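Local atomic coordinates of kappa-carrageenase (Pseudoalteromonas carrageenovora, PDB entry 1DYP), a protein that hydrolyses the beta-1,4 linkages within kappa-carrageenan chains, between D-galactose 4-sulfate and 3,6-anhydro-D-galactose. Residues Trp13-Lys18 and Arg266-Val271; Trp41-Glu46 and Tyr84-Ala89; Gly95-Tyr100 and Val199-Ile204. The protein carries 1 engineered substitution. One frame throughout, in Å; residues are numbered along the deposited sequence.

Interaction 1: Trp13-Lys18 and Arg266-Val271; sequences WILQAK and RTWVKV
Trp13 has CG anti to its carbonyl carbon (chi1 -66°) and Lys270 has CG anti to its backbone N (chi1 -174°), and the two side chains meet over the Trp13 indole. Lys270 CB stands over one face of the indole, 3.4 Å from the centroid of the Trp13 six-membered ring and almost exactly on its normal, a CH-pi contact. The extended lysine chain runs on across the ring, with Lys270 CD 3.6 Å from Trp13 CZ2. Beyond the ring, Lys270 NZ forms a salt bridge with Glu11, whose carboxylate also accepts from Trp13 NE1.

Leu15 and Trp268, the next non-hydrogen-bonded pair, make a similar contact. Leu15 CD1 lies over a face of the Trp268 indole, 3.8 Å from the centroid of its five-membered ring. Trp268 NE1 bonds to Met2 O in the N-terminal arm.

The two strands are antiparallel neighbours, so the N-terminal strand 13-15 lies beside the last residues of strand 258-270 in this GH16 beta-sandwich (jelly-roll) domain. Trp13, Leu15, Trp268 and Lys270 share one face of the sheet; Ile14 and Val269 share the other. Ile14 and Val269 form the hydrogen-bonded pair, with N to O distances of 3.0 Å both from Ile14 N to Val269 O and from Val269 N to Ile14 O. Gln16 N reaches Thr267 O at 2.7 Å in a nearly straight bond.

Gln16 folds back at chi2 (-62°). Its NE2 donates to Ile14 O at 2.8 Å, from the opposite side of the carbonyl plane to Val269 N. Two donors grip this oxygen. The NE2 bond holds the Gln16 amide, whose CD packs 3.4 Å from Val269 CG2.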
# COMPACT_ATOMS: atom_id res chain seq x y z
N TRP A 13 -9.99 21.04 9.47
CA TRP A 13 -9.12 20.30 8.56
C TRP A 13 -9.48 20.62 7.12
O TRP A 13 -10.64 20.89 6.81
CB TRP A 13 -9.27 18.79 8.80
CG TRP A 13 -8.79 18.33 10.14
CD1 TRP A 13 -9.34 18.62 11.36
CD2 TRP A 13 -7.68 17.47 10.40
NE1 TRP A 13 -8.64 17.99 12.36
CE2 TRP A 13 -7.61 17.28 11.80
CE3 TRP A 13 -6.73 16.84 9.59
CZ2 TRP A 13 -6.63 16.49 12.41
CZ3 TRP A 13 -5.75 16.05 10.19
CH2 TRP A 13 -5.71 15.88 11.58
N ILE A 14 -8.50 20.58 6.23
CA ILE A 14 -8.74 20.87 4.82
C ILE A 14 -8.47 19.66 3.94
O ILE A 14 -7.38 19.08 3.96
CB ILE A 14 -7.86 22.04 4.33
CG1 ILE A 14 -8.15 23.29 5.17
CG2 ILE A 14 -8.15 22.32 2.86
CD1 ILE A 14 -7.39 24.52 4.71
N LEU A 15 -9.48 19.28 3.16
CA LEU A 15 -9.37 18.15 2.26
C LEU A 15 -8.36 18.45 1.17
O LEU A 15 -8.36 19.54 0.59
CB LEU A 15 -10.73 17.85 1.62
CG LEU A 15 -10.84 16.54 0.85
CD1 LEU A 15 -10.88 15.38 1.83
CD2 LEU A 15 -12.10 16.54 -0.01
N GLN A 16 -7.49 17.48 0.89
CA GLN A 16 -6.49 17.64 -0.14
C GLN A 16 -7.08 16.99 -1.40
O GLN A 16 -7.03 15.78 -1.57
CB GLN A 16 -5.19 16.94 0.27
CG GLN A 16 -4.67 17.41 1.63
CD GLN A 16 -4.31 18.89 1.64
OE1 GLN A 16 -3.34 19.31 1.02
NE2 GLN A 16 -5.10 19.68 2.36
N ALA A 17 -7.65 17.83 -2.26
CA ALA A 17 -8.29 17.37 -3.48
C ALA A 17 -7.48 16.39 -4.32
O ALA A 17 -8.02 15.41 -4.83
CB ALA A 17 -8.69 18.58 -4.33
N LYS A 18 -6.19 16.67 -4.47
CA LYS A 18 -5.32 15.83 -5.29
C LYS A 18 -5.04 14.43 -4.74
O LYS A 18 -4.50 13.59 -5.45
CB LYS A 18 -4.00 16.55 -5.55
CG LYS A 18 -4.17 17.85 -6.32
CD LYS A 18 -2.83 18.45 -6.69
CE LYS A 18 -3.00 19.76 -7.44
NZ LYS A 18 -1.69 20.34 -7.87
N ARG A 266 -9.89 9.65 1.24
CA ARG A 266 -9.93 11.05 1.66
C ARG A 266 -8.67 11.41 2.41
O ARG A 266 -8.23 10.68 3.29
CB ARG A 266 -11.16 11.28 2.55
CG ARG A 266 -12.47 11.07 1.81
CD ARG A 266 -13.64 10.92 2.76
NE ARG A 266 -14.87 10.64 2.01
CZ ARG A 266 -16.02 10.27 2.57
NH1 ARG A 266 -16.11 10.13 3.88
NH2 ARG A 266 -17.08 10.05 1.80
N THR A 267 -8.08 12.55 2.06
CA THR A 267 -6.87 13.02 2.70
C THR A 267 -7.08 14.45 3.18
O THR A 267 -7.57 15.29 2.43
CB THR A 267 -5.68 12.99 1.74
OG1 THR A 267 -5.48 11.64 1.28
CG2 THR A 267 -4.41 13.48 2.42
N TRP A 268 -6.73 14.70 4.43
CA TRP A 268 -6.88 16.02 5.05
C TRP A 268 -5.59 16.48 5.71
O TRP A 268 -4.78 15.66 6.14
CB TRP A 268 -7.92 15.98 6.16
CG TRP A 268 -9.34 15.76 5.77
CD1 TRP A 268 -10.26 16.72 5.46
CD2 TRP A 268 -10.03 14.52 5.78
NE1 TRP A 268 -11.50 16.14 5.30
CE2 TRP A 268 -11.39 14.79 5.48
CE3 TRP A 268 -9.64 13.19 6.01
CZ2 TRP A 268 -12.36 13.79 5.42
CZ3 TRP A 268 -10.61 12.19 5.95
CH2 TRP A 268 -11.95 12.50 5.65
N VAL A 269 -5.43 17.79 5.80
CA VAL A 269 -4.28 18.38 6.48
C VAL A 269 -4.88 19.34 7.50
O VAL A 269 -5.70 20.19 7.16
CB VAL A 269 -3.36 19.14 5.50
CG1 VAL A 269 -2.33 19.95 6.28
CG2 VAL A 269 -2.66 18.16 4.58
N LYS A 270 -4.47 19.19 8.76
CA LYS A 270 -5.00 20.02 9.84
C LYS A 270 -4.54 21.47 9.81
O LYS A 270 -3.39 21.76 9.50
CB LYS A 270 -4.64 19.41 11.19
CG LYS A 270 -5.27 20.12 12.38
CD LYS A 270 -4.93 19.43 13.68
CE LYS A 270 -5.65 20.08 14.86
NZ LYS A 270 -5.32 19.41 16.14
N VAL A 271 -5.46 22.38 10.12
CA VAL A 271 -5.16 23.80 10.16
C VAL A 271 -4.65 24.13 11.57
O VAL A 271 -5.42 23.90 12.53
CB VAL A 271 -6.41 24.66 9.86
CG1 VAL A 271 -6.09 26.13 10.07
CG2 VAL A 271 -6.87 24.42 8.44

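Interaction 2: Trp41-Glu46 and Tyr84-Ala89; sequences WSWKNE and YTSGVA
Ser42 and Thr85 pair as parallel neighbours, on strand segments whose axes approach to 4.6 Å at 33°. Ser42 O accepts from Ser86 N at 2.9 Å. Ser86 O then accepts from Lys44 N at 3.1 Å.

Trp43 carries the side-chain contact. Its CG is anti to the carbonyl carbon (chi1 -55°), and the indole extends beside Ser86, Gly87 and Val88. Val88 crosses it at about a right angle. Its CB lies over one face, 3.8 Å from the centroid of the six-membered ring, in a CH-pi contact. Val88 CG1 approaches Trp43 CD2 to 3.5 Å.

The opposite face of Trp43 receives Trp41 NE1, 3.2 Å above the ring plane and toward the rim. The Trp41 edge is thus presented to the Trp43 face, and the Trp43 ring is packed on both sides. At the edge of Trp43, near its plane, lies Ser86 O.

Strand 41-43 is a parallel neighbour of the long strand 75-95, which otherwise pairs antiparallel with 54-70 and 225-233 in the GH16 beta-sandwich. Trp41, Trp43 and Ser86 lie on one face. There Trp41 touches Leu233 and Trp43 touches Ser230 of the adjacent strand 225-233, and Ser86 OG bonds to Gln231 O. Trp41 is also close to Arg234, a residue important for substrate recognition.

On the other face, Lys44 bends at chi2 and sets its CG 3.9 Å from Thr85 CB. Thr85 OG1 is bonded to Glu62, and Ser42 OG to His64. Past the last direct bond the strands part, and one water lies between them, 2.8 Å from Val88 N, from which it accepts, and near Lys44 O.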
# COMPACT_ATOMS: atom_id res chain seq x y z
N TRP A 41 4.28 -9.39 -10.49
CA TRP A 41 3.09 -9.16 -11.30
C TRP A 41 3.34 -7.85 -12.01
O TRP A 41 4.35 -7.20 -11.77
CB TRP A 41 1.85 -9.03 -10.40
CG TRP A 41 1.97 -7.96 -9.37
CD1 TRP A 41 1.68 -6.63 -9.52
CD2 TRP A 41 2.49 -8.11 -8.04
NE1 TRP A 41 1.99 -5.95 -8.37
CE2 TRP A 41 2.49 -6.83 -7.44
CE3 TRP A 41 2.95 -9.20 -7.30
CZ2 TRP A 41 2.94 -6.62 -6.14
CZ3 TRP A 41 3.40 -8.99 -6.00
CH2 TRP A 41 3.39 -7.70 -5.43
N SER A 42 2.45 -7.48 -12.92
CA SER A 42 2.60 -6.23 -13.63
C SER A 42 1.29 -5.47 -13.50
O SER A 42 0.22 -6.07 -13.47
CB SER A 42 2.93 -6.47 -15.10
OG SER A 42 4.18 -7.12 -15.24
N TRP A 43 1.39 -4.15 -13.42
CA TRP A 43 0.21 -3.32 -13.32
C TRP A 43 -0.36 -3.12 -14.72
O TRP A 43 0.39 -2.98 -15.69
CB TRP A 43 0.55 -1.96 -12.74
CG TRP A 43 1.25 -2.01 -11.43
CD1 TRP A 43 2.50 -1.53 -11.15
CD2 TRP A 43 0.73 -2.53 -10.20
NE1 TRP A 43 2.79 -1.72 -9.82
CE2 TRP A 43 1.72 -2.33 -9.21
CE3 TRP A 43 -0.48 -3.14 -9.83
CZ2 TRP A 43 1.54 -2.72 -7.88
CZ3 TRP A 43 -0.66 -3.53 -8.51
CH2 TRP A 43 0.35 -3.32 -7.54
N LYS A 44 -1.68 -3.10 -14.82
CA LYS A 44 -2.33 -2.86 -16.10
C LYS A 44 -3.47 -1.89 -15.87
O LYS A 44 -4.29 -2.08 -14.97
CB LYS A 44 -2.87 -4.16 -16.71
CG LYS A 44 -1.79 -5.16 -17.11
CD LYS A 44 -0.90 -4.63 -18.22
CE LYS A 44 0.15 -5.67 -18.61
NZ LYS A 44 1.03 -5.22 -19.73
N ASN A 45 -3.49 -0.82 -16.66
CA ASN A 45 -4.52 0.20 -16.55
C ASN A 45 -5.92 -0.41 -16.59
O ASN A 45 -6.82 0.04 -15.89
CB ASN A 45 -4.37 1.21 -17.69
CG ASN A 45 -5.48 2.24 -17.70
OD1 ASN A 45 -5.72 2.92 -16.70
ND2 ASN A 45 -6.16 2.36 -18.84
N GLU A 46 -6.10 -1.45 -17.40
CA GLU A 46 -7.41 -2.07 -17.51
C GLU A 46 -7.84 -2.82 -16.25
O GLU A 46 -9.01 -3.17 -16.10
CB GLU A 46 -7.47 -3.02 -18.73
CG GLU A 46 -6.71 -4.32 -18.57
CD GLU A 46 -6.96 -5.27 -19.74
OE1 GLU A 46 -6.54 -4.95 -20.87
OE2 GLU A 46 -7.59 -6.33 -19.52
N TYR A 84 0.53 -13.22 -13.20
CA TYR A 84 -0.61 -12.41 -12.78
C TYR A 84 -0.39 -10.93 -13.04
O TYR A 84 0.74 -10.44 -13.01
CB TYR A 84 -0.89 -12.59 -11.28
CG TYR A 84 -1.17 -14.01 -10.87
CD1 TYR A 84 -0.13 -14.90 -10.62
CD2 TYR A 84 -2.48 -14.47 -10.75
CE1 TYR A 84 -0.38 -16.23 -10.27
CE2 TYR A 84 -2.75 -15.79 -10.40
CZ TYR A 84 -1.70 -16.66 -10.17
OH TYR A 84 -1.96 -17.97 -9.84
N THR A 85 -1.47 -10.21 -13.31
CA THR A 85 -1.41 -8.77 -13.50
C THR A 85 -2.36 -8.22 -12.45
O THR A 85 -3.24 -8.93 -11.97
CB THR A 85 -1.89 -8.32 -14.91
OG1 THR A 85 -3.22 -8.80 -15.15
CG2 THR A 85 -0.93 -8.85 -15.98
N SER A 86 -2.17 -6.97 -12.05
CA SER A 86 -3.05 -6.42 -11.04
C SER A 86 -3.34 -4.95 -11.26
O SER A 86 -2.93 -4.37 -12.26
CB SER A 86 -2.46 -6.63 -9.64
OG SER A 86 -3.46 -6.48 -8.66
N GLY A 87 -4.06 -4.36 -10.31
CA GLY A 87 -4.44 -2.96 -10.42
C GLY A 87 -3.85 -2.06 -9.36
O GLY A 87 -3.61 -2.47 -8.23
N VAL A 88 -3.63 -0.81 -9.75
CA VAL A 88 -3.06 0.19 -8.86
C VAL A 88 -3.58 1.58 -9.21
O VAL A 88 -3.94 1.86 -10.36
CB VAL A 88 -1.51 0.21 -8.97
CG1 VAL A 88 -1.10 0.50 -10.40
CG2 VAL A 88 -0.93 1.25 -8.02
N ALA A 89 -3.64 2.43 -8.19
CA ALA A 89 -4.05 3.82 -8.34
C ALA A 89 -3.05 4.56 -7.44
O ALA A 89 -3.12 4.47 -6.22
CB ALA A 89 -5.47 4.03 -7.84
O HOH W 1 -4.17 -0.58 -12.52

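Interaction 3: Gly95-Tyr100 and Val199-Ile204; sequences GNYGYY and VTKDKI
Gly98 and Val199 form a short antiparallel beta pairing at the ends of two neighbouring strands of the GH16 beta-sandwich, where strand 98-105 begins and strand 193-199 ends. The pair is hydrogen-bonded in both directions. Gly98 N donates to Val199 O at 2.8 Å. Val199 N returns a nearly straight bond to Gly98 O. Gly98 has a positive phi (145°), at which a CB would be jammed against the preceding carbonyl oxygen.

Val199 spreads its two methyls between Tyr97 and Tyr100. Its CG1 comes to the edge of the Tyr97 ring, near the ring plane, 4.1 Å from Tyr97 CD1. Its CG2 lies 3.9 Å from Tyr100 CE1. Tyr100 OH donates to Asn96 O at 2.6 Å, from above the carbonyl plane. This bond ties the turn before the strand back to it.

The Tyr97 ring crosses obliquely over the turn after Val199, with CD1 near Thr200 C. Tyr97 CE1 is 3.5 Å from Lys201 CA, and Tyr97 CZ sits near Lys201 CB. Asn96 OD1 lies over one face of the ring and accepts from Tyr97 N at 2.6 Å. An alanine at Tyr97 would remove the ring and would probably leave a gap beside Lys201 and Val199 CG1. Within the turn, Thr200 OG1 accepts from Asp202 N (an ST turn) and, at 2.8 Å, from Lys203 N (an ST motif).

The turn leads into strand 203-208, which pairs back with 193-199. Strand 98-105 pairs with 193-199 on one side and with 258-270 on the other, where Tyr100 touches Thr267. Tyr100 also packs on Phe117 and Met119 of strand 113-120.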
# COMPACT_ATOMS: atom_id res chain seq x y z
N GLY A 95 2.80 14.02 -0.53
CA GLY A 95 2.63 14.69 0.74
C GLY A 95 3.15 13.82 1.86
O GLY A 95 3.73 12.76 1.61
N ASN A 96 2.95 14.26 3.09
CA ASN A 96 3.38 13.47 4.24
C ASN A 96 2.41 13.58 5.40
O ASN A 96 1.64 12.66 5.65
CB ASN A 96 4.81 13.85 4.69
CG ASN A 96 5.08 15.35 4.66
OD1 ASN A 96 4.18 16.16 4.86
ND2 ASN A 96 6.34 15.71 4.43
N TYR A 97 2.43 14.71 6.11
CA TYR A 97 1.55 14.88 7.26
C TYR A 97 0.10 15.08 6.87
O TYR A 97 -0.22 15.72 5.86
CB TYR A 97 2.04 16.06 8.10
CG TYR A 97 3.54 16.06 8.26
CD1 TYR A 97 4.21 14.90 8.65
CD2 TYR A 97 4.29 17.19 7.95
CE1 TYR A 97 5.60 14.87 8.72
CE2 TYR A 97 5.69 17.17 8.02
CZ TYR A 97 6.33 16.00 8.40
OH TYR A 97 7.71 15.95 8.43
N GLY A 98 -0.79 14.51 7.68
CA GLY A 98 -2.21 14.63 7.44
C GLY A 98 -2.95 13.38 7.83
O GLY A 98 -2.34 12.39 8.24
N TYR A 99 -4.27 13.41 7.73
CA TYR A 99 -5.07 12.25 8.06
C TYR A 99 -5.54 11.64 6.75
O TYR A 99 -6.06 12.34 5.88
CB TYR A 99 -6.28 12.63 8.91
CG TYR A 99 -7.08 11.41 9.31
CD1 TYR A 99 -6.59 10.53 10.27
CD2 TYR A 99 -8.29 11.12 8.69
CE1 TYR A 99 -7.29 9.37 10.60
CE2 TYR A 99 -8.99 9.96 9.01
CZ TYR A 99 -8.48 9.10 9.97
OH TYR A 99 -9.17 7.95 10.29
N TYR A 100 -5.34 10.33 6.61
CA TYR A 100 -5.71 9.61 5.41
C TYR A 100 -6.72 8.53 5.74
O TYR A 100 -6.61 7.86 6.76
CB TYR A 100 -4.48 8.94 4.79
CG TYR A 100 -3.32 9.85 4.49
CD1 TYR A 100 -2.50 10.33 5.52
CD2 TYR A 100 -3.02 10.21 3.18
CE1 TYR A 100 -1.39 11.13 5.24
CE2 TYR A 100 -1.92 11.01 2.89
CZ TYR A 100 -1.11 11.46 3.92
OH TYR A 100 -0.01 12.21 3.63
N VAL A 199 -0.78 11.08 10.21
CA VAL A 199 0.66 11.28 10.15
C VAL A 199 1.04 12.69 10.56
O VAL A 199 0.53 13.66 10.00
CB VAL A 199 1.19 11.02 8.72
CG1 VAL A 199 2.70 11.09 8.69
CG2 VAL A 199 0.69 9.67 8.21
N THR A 200 1.92 12.80 11.56
CA THR A 200 2.41 14.10 12.01
C THR A 200 3.93 13.96 11.98
O THR A 200 4.45 12.87 11.76
CB THR A 200 1.97 14.43 13.45
OG1 THR A 200 2.74 13.66 14.38
CG2 THR A 200 0.49 14.14 13.64
N LYS A 201 4.65 15.05 12.20
CA LYS A 201 6.10 14.95 12.18
C LYS A 201 6.62 14.10 13.33
O LYS A 201 7.74 13.59 13.27
CB LYS A 201 6.75 16.33 12.24
CG LYS A 201 6.31 17.19 13.42
CD LYS A 201 7.16 18.44 13.52
CE LYS A 201 7.33 19.12 12.16
NZ LYS A 201 6.04 19.54 11.55
N ASP A 202 5.80 13.92 14.36
CA ASP A 202 6.21 13.15 15.53
C ASP A 202 5.60 11.77 15.71
O ASP A 202 6.23 10.88 16.28
CB ASP A 202 5.93 13.95 16.81
CG ASP A 202 6.58 15.32 16.79
OD1 ASP A 202 7.80 15.39 16.52
OD2 ASP A 202 5.88 16.32 17.05
N LYS A 203 4.37 11.58 15.22
CA LYS A 203 3.69 10.30 15.40
C LYS A 203 2.91 9.82 14.19
O LYS A 203 2.53 10.61 13.32
CB LYS A 203 2.70 10.39 16.57
CG LYS A 203 3.29 10.90 17.87
CD LYS A 203 4.06 9.82 18.60
CE LYS A 203 4.63 10.38 19.90
NZ LYS A 203 5.31 9.34 20.70
N ILE A 204 2.68 8.51 14.14
CA ILE A 204 1.90 7.89 13.09
C ILE A 204 0.92 7.00 13.85
O ILE A 204 1.32 6.15 14.64
CB ILE A 204 2.78 7.03 12.15
CG1 ILE A 204 3.91 7.88 11.58
CG2 ILE A 204 1.93 6.46 11.02
CD1 ILE A 204 4.91 7.10 10.76

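All three interactions belong to the GH16 catalytic domain. Interaction 1 joins the two ends of the chain, and interactions 2 and 3 are nested in the loop it closes, one after the other. Interactions 1 and 3 are neighbours, with centres 11 Å apart. Strands 258-270 and 98-105 lie side by side there, and Trp268 O is 2.8 Å from Tyr99 N, a probable hydrogen bond. Interaction 2 lies apart, its centre about 28 Å from each of the other two. It sits across the chain's centre from interaction 3, although strands 75-95 and 98-105 are consecutive. Interaction 2 is near Arg234 of the substrate site, while interaction 1 lies away from the annotated sites.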